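Local coordinates for endoglucanase (Komagataeibacter sucrofermentans, PDB 6VC5), which probably hydrolyses internal beta-1,4-glucosidic linkages in cellulose and related beta-glucans, at residues A[157-163]-A[177-182]. Sequence-based numbering, arbitrary orientation.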
ATOM      1  N   TYR A 157       2.653   2.157  -5.294  1.00 10.73           N
ATOM      2  CA  TYR A 157       3.655   1.258  -5.868  1.00 11.62           C
ATOM      3  C   TYR A 157       3.994   0.224  -4.801  1.00 11.15           C
ATOM      4  O   TYR A 157       4.994   0.315  -4.079  1.00 10.74           O
ATOM      5  CB  TYR A 157       4.894   2.029  -6.299  1.00 11.99           C
ATOM      6  CG  TYR A 157       4.773   2.733  -7.629  1.00 12.30           C
ATOM      7  CD1 TYR A 157       5.318   2.177  -8.779  1.00 12.36           C
ATOM      8  CD2 TYR A 157       4.129   3.961  -7.730  1.00 14.20           C
ATOM      9  CE1 TYR A 157       5.226   2.824  -9.999  1.00 11.24           C
ATOM     10  CE2 TYR A 157       4.028   4.618  -8.948  1.00 14.35           C
ATOM     11  CZ  TYR A 157       4.583   4.045 -10.078  1.00 13.01           C
ATOM     12  OH  TYR A 157       4.484   4.705 -11.286  1.00 15.08           O
ATOM     13  N   VAL A 158       3.112  -0.761  -4.680  1.00  9.94           N
ATOM     14  CA  VAL A 158       3.295  -1.848  -3.725  1.00  8.45           C
ATOM     15  C   VAL A 158       4.370  -2.748  -4.317  1.00  9.48           C
ATOM     16  O   VAL A 158       4.074  -3.738  -4.999  1.00  8.95           O
ATOM     17  CB  VAL A 158       1.958  -2.569  -3.469  1.00  9.32           C
ATOM     18  CG1 VAL A 158       2.125  -3.712  -2.458  1.00  9.90           C
ATOM     19  CG2 VAL A 158       0.892  -1.576  -2.983  1.00 11.28           C
ATOM     20  N   MET A 159       5.627  -2.386  -4.082  1.00 10.09           N
ATOM     21  CA  MET A 159       6.716  -2.995  -4.839  1.00 10.84           C
ATOM     22  C   MET A 159       6.782  -4.519  -4.743  1.00  8.99           C
ATOM     23  O   MET A 159       7.014  -5.154  -5.783  1.00  9.47           O
ATOM     24  CB  MET A 159       8.050  -2.296  -4.528  1.00 12.91           C
ATOM     25  CG  MET A 159       8.150  -0.856  -5.072  1.00 13.30           C
ATOM     26  SD  MET A 159       8.106  -0.722  -6.889  1.00 11.29           S
ATOM     27  CE  MET A 159       8.808   0.934  -7.148  1.00 15.55           C
ATOM     28  N   PRO A 160       6.577  -5.165  -3.589  1.00  9.95           N
ATOM     29  CA  PRO A 160       6.583  -6.644  -3.577  1.00  9.36           C
ATOM     30  C   PRO A 160       5.485  -7.258  -4.427  1.00  9.09           C
ATOM     31  O   PRO A 160       5.621  -8.407  -4.880  1.00 10.66           O
ATOM     32  CB  PRO A 160       6.368  -6.985  -2.100  1.00 11.29           C
ATOM     33  CG  PRO A 160       6.879  -5.767  -1.367  1.00 14.97           C
ATOM     34  CD  PRO A 160       6.528  -4.599  -2.224  1.00 11.35           C
ATOM     35  N   SER A 161       4.386  -6.533  -4.644  1.00  8.18           N
ATOM     36  CA  SER A 161       3.340  -7.043  -5.517  1.00  8.41           C
ATOM     37  C   SER A 161       3.725  -6.923  -6.987  1.00  8.77           C
ATOM     38  O   SER A 161       3.429  -7.827  -7.782  1.00  8.82           O
ATOM     39  CB  SER A 161       2.030  -6.307  -5.252  1.00  8.58           C
ATOM     40  OG  SER A 161       0.993  -6.953  -5.954  1.00  8.60           O
ATOM     41  N   LEU A 162       4.365  -5.810  -7.371  1.00  8.69           N
ATOM     42  CA  LEU A 162       4.870  -5.683  -8.736  1.00 10.86           C
ATOM     43  C   LEU A 162       5.918  -6.747  -9.033  1.00 11.05           C
ATOM     44  O   LEU A 162       5.952  -7.296 -10.140  1.00 10.78           O
ATOM     45  CB  LEU A 162       5.426  -4.273  -8.968  1.00 11.44           C
ATOM     46  CG  LEU A 162       4.451  -3.113  -8.753  1.00 15.77           C
ATOM     47  CD1 LEU A 162       5.133  -1.794  -9.105  1.00 18.66           C
ATOM     48  CD2 LEU A 162       3.198  -3.304  -9.571  1.00 18.43           C
ATOM     49  N   MET A 163       6.782  -7.053  -8.058  1.00  9.94           N
ATOM     50  CA  MET A 163       7.779  -8.103  -8.246  1.00 11.16           C
ATOM     51  C   MET A 163       7.104  -9.457  -8.424  1.00 11.51           C
ATOM     52  O   MET A 163       7.540 -10.283  -9.238  1.00 11.56           O
ATOM     53  CB  MET A 163       8.704  -8.155  -7.024  1.00 14.75           C
ATOM     54  CG  MET A 163       9.404  -6.845  -6.638  1.00 18.16           C
ATOM     55  SD  MET A 163      10.867  -7.111  -5.606  1.00 23.78           S
ATOM     56  CE  MET A 163      10.209  -7.715  -4.077  1.00 24.61           C
ATOM     57  N   VAL A 177       7.640  -0.680 -15.432  1.00 12.85           N
ATOM     58  CA  VAL A 177       6.844   0.043 -14.438  1.00 12.15           C
ATOM     59  C   VAL A 177       7.625   0.224 -13.142  1.00 11.90           C
ATOM     60  O   VAL A 177       7.651   1.318 -12.556  1.00 11.91           O
ATOM     61  CB  VAL A 177       5.499  -0.662 -14.198  1.00 11.88           C
ATOM     62  CG1 VAL A 177       4.776  -0.009 -13.005  1.00 14.16           C
ATOM     63  CG2 VAL A 177       4.643  -0.592 -15.437  1.00 14.75           C
ATOM     64  N   MET A 178       8.264  -0.852 -12.664  1.00 12.06           N
ATOM     65  CA  MET A 178       9.046  -0.789 -11.431  1.00 12.39           C
ATOM     66  C   MET A 178      10.233   0.157 -11.579  1.00 13.37           C
ATOM     67  O   MET A 178      10.501   0.974 -10.689  1.00 13.96           O
ATOM     68  CB  MET A 178       9.541  -2.197 -11.056  1.00 13.58           C
ATOM     69  CG  MET A 178       8.544  -3.062 -10.278  1.00 13.03           C
ATOM     70  SD  MET A 178       9.186  -4.710  -9.794  1.00 11.61           S
ATOM     71  CE  MET A 178       8.997  -5.634 -11.329  1.00 15.17           C
ATOM     72  N   GLY A 179      10.965   0.046 -12.692  1.00 13.47           N
ATOM     73  CA  GLY A 179      12.156   0.863 -12.869  1.00 13.81           C
ATOM     74  C   GLY A 179      11.832   2.329 -13.063  1.00 14.51           C
ATOM     75  O   GLY A 179      12.529   3.205 -12.537  1.00 15.34           O
ATOM     76  N   ASP A 180      10.777   2.624 -13.821  1.00 15.28           N
ATOM     77  CA  ASP A 180      10.343   4.012 -13.926  1.00 15.05           C
ATOM     78  C   ASP A 180       9.822   4.523 -12.590  1.00 14.15           C
ATOM     79  O   ASP A 180      10.019   5.698 -12.258  1.00 15.27           O
ATOM     80  CB  ASP A 180       9.271   4.165 -15.009  1.00 16.91           C
ATOM     81  CG  ASP A 180       9.823   3.954 -16.419  1.00 20.53           C
ATOM     82  OD1 ASP A 180      11.062   3.873 -16.572  1.00 22.88           O
ATOM     83  OD2 ASP A 180       9.018   3.866 -17.372  1.00 21.41           O
ATOM     84  N   GLY A 181       9.159   3.657 -11.812  1.00 12.91           N
ATOM     85  CA  GLY A 181       8.702   4.057 -10.488  1.00 12.12           C
ATOM     86  C   GLY A 181       9.841   4.494  -9.583  1.00 12.16           C
ATOM     87  O   GLY A 181       9.736   5.504  -8.881  1.00 12.68           O
ATOM     88  N   LEU A 182      10.956   3.753  -9.603  1.00 13.77           N
ATOM     89  CA  LEU A 182      12.127   4.146  -8.823  1.00 15.19           C
ATOM     90  C   LEU A 182      12.684   5.485  -9.289  1.00 14.24           C
ATOM     91  O   LEU A 182      13.100   6.311  -8.466  1.00 14.86           O
ATOM     92  CB  LEU A 182      13.201   3.064  -8.918  1.00 17.04           C
ATOM     93  CG  LEU A 182      12.848   1.761  -8.204  1.00 19.42           C
ATOM     94  CD1 LEU A 182      13.847   0.659  -8.533  1.00 20.21           C
ATOM     95  CD2 LEU A 182      12.798   2.001  -6.714  1.00 20.87           C
TER
HETATM   96  O   HOH W   1       6.225   3.617 -13.084  1.00 17.65           O
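Two consecutive helices of the (alpha/alpha)6 barrel characteristic of glycosyl hydrolase family 8, 159-169 and 172-187, form an antiparallel helical hairpin, and this contact packs the start of the first against the middle of the second. Over these short segments the axes run at 152° and come no closer than 10.9 Å, so it is mainly side chains that fill the space between them. Met178 makes the largest single contribution. With chi2 extended, Met178 sends its thioether toward the first helix: Met178 CG lies 3.6 Å from Leu162 CB and Met178 SD 3.8 Å from Met163 CG. Met159 reaches back the other way: its SD sits 4.1 Å from CG of Met178, and its CE methyl meets O of Met178 at 3.9 Å and CD2 of Leu182 at 4.2 Å. Beyond the two segments, both methionines also touch Met235. The CA-to-CB bond of Leu162 points toward the second helix, and its CD1 lies 4.3 Å from CG1 of Val177.

Tyr157, just ahead of the N-cap residue Val158, extends the packing past the end of the first helix. Its ring carbon CE1 comes to 3.7 Å from CA of Gly181; a beta carbon here would come within 2.7 Å of CE1, so the close fit depends on the missing side chain. The phenol hydroxyl donates to a water and itself accepts from N of Leu137 in strand 134-137, tying the hairpin to that strand. The same water completes the bridge: 2.7 Å from OH of Tyr157, it donates to O of Val177 at 2.8 Å.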